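Local atomic coordinates of phosphoribosylaminoimidazole carboxylase (Treponema denticola, PDB entry 5C5D), a protein that catalyses the reversible carboxylation of 5-aminoimidazole ribonucleotide with carbon dioxide to give 4-carboxy-5-aminoimidazole ribonucleotide in de novo purine biosynthesis. Residues 15-20 against 85-90; 22-27 against 116-121; 33-38 against 47-52. The protein carries 1 engineered substitution. All blocks are in the same frame, centred on the assembly; numbering follows the deposited sequence. Where two conformers were deposited one is given.

Contact 1. Residues 15-20 against 85-90. With EDO (1,2-ethanediol), chain I.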
loop_
_atom_site.group_PDB
_atom_site.type_symbol
_atom_site.label_atom_id
_atom_site.label_comp_id
_atom_site.label_asym_id
_atom_site.label_seq_id
_atom_site.Cartn_x
_atom_site.Cartn_y
_atom_site.Cartn_z
ATOM N N MET D 15 -4.538 -25.614 11.784
ATOM C CA MET D 15 -5.488 -26.308 12.650
ATOM C C MET D 15 -5.987 -25.395 13.779
ATOM O O MET D 15 -7.169 -25.415 14.121
ATOM C CB MET D 15 -4.851 -27.584 13.205
ATOM C CG MET D 15 -5.723 -28.410 14.128
ATOM S SD MET D 15 -7.256 -29.008 13.347
ATOM C CE MET D 15 -6.599 -30.093 12.094
ATOM N N GLY D 16 -5.107 -24.561 14.317
ATOM C CA GLY D 16 -5.507 -23.668 15.400
ATOM C C GLY D 16 -6.620 -22.715 15.000
ATOM O O GLY D 16 -7.544 -22.453 15.765
ATOM N N HIS D 17 -6.524 -22.195 13.783
ATOM C CA HIS D 17 -7.525 -21.313 13.203
ATOM C C HIS D 17 -8.842 -22.048 13.006
ATOM O O HIS D 17 -9.905 -21.581 13.401
ATOM C CB HIS D 17 -6.968 -20.771 11.882
ATOM C CG HIS D 17 -7.795 -19.710 11.247
ATOM N ND1 HIS D 17 -7.787 -18.406 11.689
ATOM C CD2 HIS D 17 -8.612 -19.738 10.167
ATOM C CE1 HIS D 17 -8.579 -17.680 10.917
ATOM N NE2 HIS D 17 -9.085 -18.466 9.976
ATOM N N ALA D 18 -8.750 -23.245 12.459
ATOM C CA ALA D 18 -9.940 -24.080 12.292
ATOM C C ALA D 18 -10.603 -24.374 13.641
ATOM O O ALA D 18 -11.831 -24.401 13.742
ATOM C CB ALA D 18 -9.577 -25.371 11.594
ATOM N N GLU D 19 -9.807 -24.622 14.681
ATOM C CA GLU D 19 -10.356 -24.944 15.989
ATOM C C GLU D 19 -11.128 -23.773 16.577
ATOM O O GLU D 19 -12.127 -23.969 17.287
ATOM C CB GLU D 19 -9.235 -25.371 16.950
ATOM C CG GLU D 19 -8.690 -26.758 16.640
ATOM C CD GLU D 19 -7.460 -27.131 17.465
ATOM O OE1 GLU D 19 -6.665 -26.236 17.839
ATOM O OE2 GLU D 19 -7.295 -28.332 17.733
ATOM N N LYS D 20 -10.681 -22.554 16.299
ATOM C CA LYS D 20 -11.404 -21.382 16.774
ATOM C C LYS D 20 -12.773 -21.328 16.171
ATOM O O LYS D 20 -13.742 -20.959 16.839
ATOM C CB LYS D 20 -10.668 -20.092 16.456
ATOM C CG LYS D 20 -9.491 -19.863 17.377
ATOM C CD LYS D 20 -8.779 -18.599 17.026
ATOM C CE LYS D 20 -7.772 -18.264 18.072
ATOM N NZ LYS D 20 -7.532 -16.820 18.018
ATOM N N ILE D 85 -18.016 -20.192 2.709
ATOM C CA ILE D 85 -17.420 -19.066 3.457
ATOM C C ILE D 85 -15.895 -19.215 3.425
ATOM O O ILE D 85 -15.377 -20.270 3.754
ATOM C CB ILE D 85 -17.914 -19.075 4.912
ATOM C CG1 ILE D 85 -19.426 -18.889 4.984
ATOM C CG2 ILE D 85 -17.182 -18.012 5.775
ATOM C CD1 ILE D 85 -20.006 -19.189 6.347
ATOM N N ALA D 86 -15.187 -18.164 3.013
ATOM C CA ALA D 86 -13.723 -18.116 3.108
ATOM C C ALA D 86 -13.324 -17.442 4.397
ATOM O O ALA D 86 -13.768 -16.342 4.656
ATOM C CB ALA D 86 -13.138 -17.349 1.945
ATOM N N CYS D 87 -12.458 -18.076 5.167
ATOM C CA CYS D 87 -11.944 -17.469 6.383
ATOM C C CYS D 87 -10.457 -17.784 6.437
ATOM O O CYS D 87 -10.035 -18.751 7.086
ATOM C CB CYS D 87 -12.681 -17.993 7.596
ATOM S SG CYS D 87 -12.170 -17.154 9.127
ATOM N N PRO D 88 -9.646 -16.969 5.733
ATOM C CA PRO D 88 -8.226 -17.267 5.655
ATOM C C PRO D 88 -7.548 -16.974 6.998
ATOM O O PRO D 88 -8.055 -16.144 7.767
ATOM C CB PRO D 88 -7.732 -16.338 4.552
ATOM C CG PRO D 88 -8.655 -15.173 4.593
ATOM C CD PRO D 88 -10.006 -15.786 4.925
ATOM N N PRO D 89 -6.429 -17.651 7.275
ATOM C CA PRO D 89 -5.677 -17.351 8.478
ATOM C C PRO D 89 -5.062 -15.976 8.357
ATOM O O PRO D 89 -4.853 -15.487 7.251
ATOM C CB PRO D 89 -4.606 -18.441 8.519
ATOM C CG PRO D 89 -4.391 -18.831 7.087
ATOM C CD PRO D 89 -5.717 -18.586 6.387
ATOM N N PRO D 90 -4.814 -15.323 9.485
ATOM C CA PRO D 90 -4.276 -13.972 9.358
ATOM C C PRO D 90 -2.804 -13.997 8.987
ATOM O O PRO D 90 -2.080 -14.921 9.356
ATOM C CB PRO D 90 -4.502 -13.379 10.748
ATOM C CG PRO D 90 -4.483 -14.562 11.659
ATOM C CD PRO D 90 -5.178 -15.644 10.871
HETATM C C1 EDO I . -4.726 -12.357 5.000
HETATM O O1 EDO I . -5.856 -12.960 5.613
HETATM C C2 EDO I . -4.532 -11.031 5.694
HETATM O O2 EDO I . -4.609 -11.217 7.119
#

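Contact 2. Residues 22-27 against 116-121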
loop_
_atom_site.group_PDB
_atom_site.type_symbol
_atom_site.label_atom_id
_atom_site.label_comp_id
_atom_site.label_asym_id
_atom_site.label_seq_id
_atom_site.Cartn_x
_atom_site.Cartn_y
_atom_site.Cartn_z
ATOM N N ALA D 22 -14.457 -23.984 14.971
ATOM C CA ALA D 22 -15.239 -25.133 15.404
ATOM C C ALA D 22 -15.753 -24.872 16.814
ATOM O O ALA D 22 -16.906 -25.147 17.128
ATOM C CB ALA D 22 -14.414 -26.401 15.357
ATOM N N SER D 23 -14.887 -24.311 17.651
ATOM C CA SER D 23 -15.249 -23.996 19.028
ATOM C C SER D 23 -16.478 -23.102 19.059
ATOM O O SER D 23 -17.392 -23.301 19.861
ATOM C CB SER D 23 -14.088 -23.307 19.758
ATOM O OG SER D 23 -13.053 -24.232 20.011
ATOM N N GLU D 24 -16.503 -22.121 18.182
ATOM C CA GLU D 24 -17.623 -21.192 18.186
ATOM C C GLU D 24 -18.879 -21.881 17.632
ATOM O O GLU D 24 -19.976 -21.674 18.151
ATOM C CB GLU D 24 -17.276 -19.924 17.386
ATOM C CG GLU D 24 -18.073 -18.718 17.811
ATOM C CD GLU D 24 -17.658 -18.199 19.180
ATOM O OE1 GLU D 24 -16.743 -18.784 19.791
ATOM O OE2 GLU D 24 -18.225 -17.184 19.636
ATOM N N LEU D 25 -18.731 -22.725 16.613
ATOM C CA LEU D 25 -19.896 -23.459 16.087
ATOM C C LEU D 25 -20.512 -24.356 17.165
ATOM O O LEU D 25 -21.726 -24.549 17.224
ATOM C CB LEU D 25 -19.522 -24.295 14.869
ATOM C CG LEU D 25 -19.180 -23.541 13.593
ATOM C CD1 LEU D 25 -18.560 -24.508 12.583
ATOM C CD2 LEU D 25 -20.398 -22.867 13.023
ATOM N N LYS D 26 -19.683 -24.886 18.053
ATOM C CA LYS D 26 -20.188 -25.755 19.098
ATOM C C LYS D 26 -21.102 -24.994 20.045
ATOM O O LYS D 26 -22.076 -25.554 20.531
ATOM C CB LYS D 26 -19.028 -26.390 19.865
ATOM C CG LYS D 26 -19.454 -27.519 20.764
ATOM C CD LYS D 26 -18.271 -28.353 21.186
ATOM C CE LYS D 26 -18.724 -29.628 21.866
ATOM N NZ LYS D 26 -17.569 -30.498 22.211
ATOM N N THR D 27 -20.796 -23.721 20.290
ATOM C CA THR D 27 -21.618 -22.893 21.161
ATOM C C THR D 27 -23.015 -22.671 20.553
ATOM O O THR D 27 -23.985 -22.537 21.291
ATOM C CB THR D 27 -20.979 -21.519 21.446
ATOM O OG1 THR D 27 -20.964 -20.726 20.267
ATOM C CG2 THR D 27 -19.559 -21.674 21.940
ATOM N N GLU D 116 -12.630 -12.827 10.808
ATOM C CA GLU D 116 -12.455 -13.413 12.113
ATOM C C GLU D 116 -13.126 -14.780 12.206
ATOM O O GLU D 116 -14.298 -14.923 11.846
ATOM C CB GLU D 116 -13.042 -12.506 13.177
ATOM C CG GLU D 116 -12.337 -11.175 13.404
ATOM C CD GLU D 116 -11.016 -11.310 14.100
ATOM O OE1 GLU D 116 -10.815 -12.327 14.785
ATOM O OE2 GLU D 116 -10.169 -10.395 13.956
ATOM N N PRO D 117 -12.427 -15.755 12.770
ATOM C CA PRO D 117 -13.003 -17.093 12.927
ATOM C C PRO D 117 -14.322 -17.121 13.692
ATOM O O PRO D 117 -15.222 -17.868 13.289
ATOM C CB PRO D 117 -11.910 -17.866 13.679
ATOM C CG PRO D 117 -10.862 -16.893 14.034
ATOM C CD PRO D 117 -11.009 -15.705 13.172
ATOM N N LYS D 118 -14.476 -16.327 14.747
ATOM C CA LYS D 118 -15.754 -16.328 15.453
ATOM C C LYS D 118 -16.857 -15.802 14.547
ATOM O O LYS D 118 -18.015 -16.215 14.687
ATOM C CB LYS D 118 -15.681 -15.492 16.738
ATOM C CG LYS D 118 -14.861 -16.138 17.841
ATOM C CD LYS D 118 -14.970 -15.333 19.122
ATOM C CE LYS D 118 -14.066 -15.882 20.195
ATOM N NZ LYS D 118 -14.142 -15.063 21.435
ATOM N N ASN D 119 -16.508 -14.878 13.641
ATOM C CA ASN D 119 -17.492 -14.288 12.727
ATOM C C ASN D 119 -17.811 -15.248 11.611
ATOM O O ASN D 119 -18.910 -15.238 11.113
ATOM C CB ASN D 119 -17.012 -12.939 12.173
ATOM C CG ASN D 119 -17.178 -11.823 13.200
ATOM O OD1 ASN D 119 -17.962 -11.970 14.134
ATOM N ND2 ASN D 119 -16.424 -10.729 13.064
ATOM N N ALA D 120 -16.875 -16.110 11.239
ATOM C CA ALA D 120 -17.218 -17.104 10.227
ATOM C C ALA D 120 -18.264 -18.072 10.809
ATOM O O ALA D 120 -19.232 -18.475 10.143
ATOM C CB ALA D 120 -15.979 -17.865 9.744
ATOM N N ALA D 121 -18.099 -18.433 12.070
ATOM C CA ALA D 121 -19.082 -19.290 12.748
ATOM C C ALA D 121 -20.428 -18.607 12.897
ATOM O O ALA D 121 -21.471 -19.222 12.662
ATOM C CB ALA D 121 -18.565 -19.701 14.104
HETATM O O HOH W 1 -17.331 -15.898 21.882
#

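Contact 3. Residues 33-38 against 47-52. Engineered in segment 33-38: Asp38 (natural residue Ser).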
loop_
_atom_site.group_PDB
_atom_site.type_symbol
_atom_site.label_atom_id
_atom_site.label_comp_id
_atom_site.label_asym_id
_atom_site.label_seq_id
_atom_site.Cartn_x
_atom_site.Cartn_y
_atom_site.Cartn_z
ATOM N N ALA D 33 -17.395 -30.715 10.792
ATOM C CA ALA D 33 -16.345 -31.656 10.456
ATOM C C ALA D 33 -15.123 -30.845 10.116
ATOM O O ALA D 33 -15.249 -29.805 9.510
ATOM C CB ALA D 33 -16.757 -32.516 9.293
ATOM N N ILE D 34 -13.950 -31.308 10.564
ATOM C CA ILE D 34 -12.686 -30.661 10.231
ATOM C C ILE D 34 -11.869 -31.579 9.357
ATOM O O ILE D 34 -11.634 -32.736 9.707
ATOM C CB ILE D 34 -11.886 -30.316 11.473
ATOM C CG1 ILE D 34 -12.656 -29.315 12.301
ATOM C CG2 ILE D 34 -10.509 -29.746 11.071
ATOM C CD1 ILE D 34 -12.005 -28.977 13.628
ATOM N N ARG D 35 -11.456 -31.042 8.212
ATOM C CA ARG D 35 -10.733 -31.812 7.206
ATOM C C ARG D 35 -9.571 -31.008 6.654
ATOM O O ARG D 35 -9.546 -29.780 6.730
ATOM C CB ARG D 35 -11.648 -32.228 6.060
ATOM C CG ARG D 35 -12.912 -32.994 6.472
ATOM C CD ARG D 35 -12.542 -34.340 7.059
ATOM N NE ARG D 35 -11.812 -35.195 6.128
ATOM C CZ ARG D 35 -12.375 -36.024 5.244
ATOM N NH1 ARG D 35 -13.694 -36.157 5.158
ATOM N NH2 ARG D 35 -11.596 -36.776 4.476
ATOM N N ILE D 36 -8.622 -31.734 6.088
ATOM C CA ILE D 36 -7.452 -31.164 5.464
ATOM C C ILE D 36 -7.330 -31.596 4.007
ATOM O O ILE D 36 -7.437 -32.772 3.685
ATOM C CB ILE D 36 -6.174 -31.590 6.221
ATOM C CG1 ILE D 36 -6.196 -31.027 7.640
ATOM C CG2 ILE D 36 -4.928 -31.062 5.530
ATOM C CD1 ILE D 36 -5.143 -31.667 8.558
ATOM N N GLY D 37 -7.069 -30.636 3.137
ATOM C CA GLY D 37 -6.819 -30.934 1.747
ATOM C C GLY D 37 -6.455 -29.683 0.997
ATOM O O GLY D 37 -7.044 -28.625 1.220
ATOM N N ASP D 38 -5.480 -29.824 0.110
ATOM C CA ASP D 38 -4.944 -28.715 -0.644
ATOM C C ASP D 38 -5.427 -28.743 -2.085
ATOM O O ASP D 38 -5.427 -29.784 -2.739
ATOM C CB ASP D 38 -3.421 -28.734 -0.607
ATOM C CG ASP D 38 -2.822 -27.547 -1.309
ATOM O OD1 ASP D 38 -2.876 -26.415 -0.755
ATOM O OD2 ASP D 38 -2.364 -27.725 -2.447
ATOM N N VAL D 47 -11.656 -33.283 -4.170
ATOM C CA VAL D 47 -12.876 -33.620 -4.922
ATOM C C VAL D 47 -13.581 -34.826 -4.321
ATOM O O VAL D 47 -14.797 -34.833 -4.159
ATOM C CB VAL D 47 -12.560 -33.878 -6.402
ATOM C CG1 VAL D 47 -13.753 -34.545 -7.128
ATOM C CG2 VAL D 47 -12.214 -32.582 -7.068
ATOM N N SER D 48 -12.825 -35.869 -4.000
ATOM C CA SER D 48 -13.413 -37.074 -3.446
ATOM C C SER D 48 -14.147 -36.770 -2.144
ATOM O O SER D 48 -15.269 -37.245 -1.924
ATOM C CB SER D 48 -12.333 -38.134 -3.235
ATOM O OG SER D 48 -11.986 -38.688 -4.483
ATOM N N MET D 49 -13.523 -35.961 -1.302
ATOM C CA MET D 49 -14.102 -35.542 -0.034
ATOM C C MET D 49 -15.362 -34.726 -0.241
ATOM O O MET D 49 -16.378 -34.962 0.422
ATOM C CB MET D 49 -13.089 -34.711 0.740
ATOM C CG MET D 49 -13.536 -34.292 2.085
ATOM S SD MET D 49 -12.386 -33.020 2.621
ATOM C CE MET D 49 -10.887 -33.996 2.641
ATOM N N LEU D 50 -15.291 -33.772 -1.157
ATOM C CA LEU D 50 -16.449 -32.921 -1.415
ATOM C C LEU D 50 -17.615 -33.760 -1.954
ATOM O O LEU D 50 -18.773 -33.493 -1.599
ATOM C CB LEU D 50 -16.120 -31.805 -2.392
ATOM C CG LEU D 50 -15.094 -30.776 -1.933
ATOM C CD1 LEU D 50 -14.899 -29.711 -2.997
ATOM C CD2 LEU D 50 -15.513 -30.121 -0.618
ATOM N N LYS D 51 -17.343 -34.767 -2.785
ATOM C CA LYS D 51 -18.446 -35.583 -3.314
ATOM C C LYS D 51 -19.170 -36.309 -2.184
ATOM O O LYS D 51 -20.394 -36.470 -2.212
ATOM C CB LYS D 51 -17.955 -36.585 -4.360
ATOM C CG LYS D 51 -17.617 -35.928 -5.682
ATOM C CD LYS D 51 -17.224 -36.955 -6.743
ATOM C CE LYS D 51 -16.824 -36.288 -8.049
ATOM N NZ LYS D 51 -16.266 -37.302 -9.006
ATOM N N GLU D 52 -18.416 -36.764 -1.192
ATOM C CA GLU D 52 -19.023 -37.456 -0.059
ATOM C C GLU D 52 -19.946 -36.516 0.740
ATOM O O GLU D 52 -21.086 -36.888 1.044
ATOM C CB GLU D 52 -17.947 -38.036 0.860
ATOM C CG GLU D 52 -17.218 -39.231 0.251
ATOM C CD GLU D 52 -15.917 -39.566 0.956
ATOM O OE1 GLU D 52 -15.559 -38.880 1.935
ATOM O OE2 GLU D 52 -15.248 -40.524 0.523
HETATM O O HOH W 2 -12.509 -38.537 2.278
#

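Contact 1. Residues 15-20 against 85-90
The first turn of helix 15-27 and the proline-rich loop that leaves the C-terminal end of strand 84-86 meet through one imidazole, that of His17, set against Cys87, Pro89 and Pro90. CG of His17 stands anti to the backbone N (chi1 -172°), which carries the ring out from the helix to the loop. Its NE2 donates to the backbone O of Cys87 at 3.1 Å. The bond is bent, with an N-H...O angle of 135°. The donor lies above the carbonyl plane, and the oxygen is tilted somewhat from the ring plane. Pro89 covers one face of the imidazole: its CA sits 3.8 Å from the ring centroid, nearly over the centre, in a CH-pi contact. SG of Cys87 approaches obliquely, 3.5 Å from NE2 of His17. CD of Pro90 lies 3.9 Å from ND1 of His17. The hydrogen bond and the covered face together would limit rotation of the ring. Farther along the loop, O1 of an ethanediol, probably from the crystallisation liquor, donates to O of Pro89 at 3.2 Å. The side chain of Pro89 comes within about 4 Å, nearest atoms, of Asp14 and Gly67, which bind substrate. The contact thus borders the substrate site, which, as is usual in Rossmann-like alpha/beta folds, lies at the C-terminal edge of a parallel sheet.

Contact 2. Residues 22-27 against 116-121
Glu24 folds over Ala121 and the aliphatic part of the Lys118 side chain. Its CB lies 3.5 Å from CB of Ala121. CG is anti to the backbone N (chi1 -155°) and the chain then bends at chi2 (71°), which brings the carboxylate across the methylenes of Lys118. CD of Glu24 is 3.7 Å from CG of Lys118, and the two side chains cross obliquely. Their charged ends do not meet: OE1 of Glu24 stays 4.8 Å from NZ of Lys118. A water joins them instead, donating to OE2 of Glu24 at 2.7 Å and accepting a weak bond from NZ of Lys118 at 3.3 Å. OE2 of Glu24 is also hydrogen-bonded to OH of Tyr142 in helix 133-157. On the inner side, CD2 of Leu25 packs on CB of Ala121 at 3.8 Å, and Leu25 also touches Val5 and Ile7 of the sheet. With the small Ala121 at the interface, the axes of the short segments approach to 8.3 Å, at a crossing angle of -40°. Helices 15-27 and 117-129 run in the same general direction on one face of the sheet, as in a three-layer alpha/beta/alpha sandwich.

Contact 3. Residues 33-38 against 47-52
Arg35 reaches from strand 31-36 toward helix 43-54 and meets Met49, which comes the other way, with its CB, its CG and its guanidinium. Its CB is 3.6 Å from SD of Met49, and its CG lies 3.9 Å from the same sulfur. The chain then bends at chi2 (-66°) and chi3 (-60°), which turns the guanidinium flat against the methionine. NE is 3.8 Å from CE of Met49. That methyl sits over one guanidinium face, offset toward the rim, with NH2 of Arg35 3.4 Å away. NH1 of Arg35 meets CG of Met49 at 3.6 Å. At the edge of the guanidinium, in its plane, a water accepts from NH2 of Arg35 at 3.0 Å and donates to OE1 of Glu52 at 3.1 Å. The main charge partner is Asp154 of a neighbouring subunit, in a salt bridge to NH2, while NH1 bonds to OH of Tyr53. These partners would hold the buried guanidinium in place. CE of Met49 also reaches O of Ile36 at 3.8 Å. The pair lies between strand 31-36, outermost in the sheet of this chain, and helix 43-54, with Leu8 of strand 4-9 touching both side chains.

Overall arrangement
The three contacts belong to one alpha/beta domain with a five-stranded parallel sheet. Contacts 1 and 2 share helix 15-27, their centres about 9 Å apart, and meet where Pro117 packs on His17 and Lys20. Their segments alternate along the chain. Contact 3 has its centre about 16 Å from that of contact 1 and 19 Å from that of contact 2. In the chain it comes between the first and second segments of both. It lies on the other face of the sheet from helix 15-27, whose Met15 and Ala22 touch Ile34. Contacts 1 and 3 both approach substrate-binding residues and the same neighbouring subunit, while contact 2 lies away from the annotated sites.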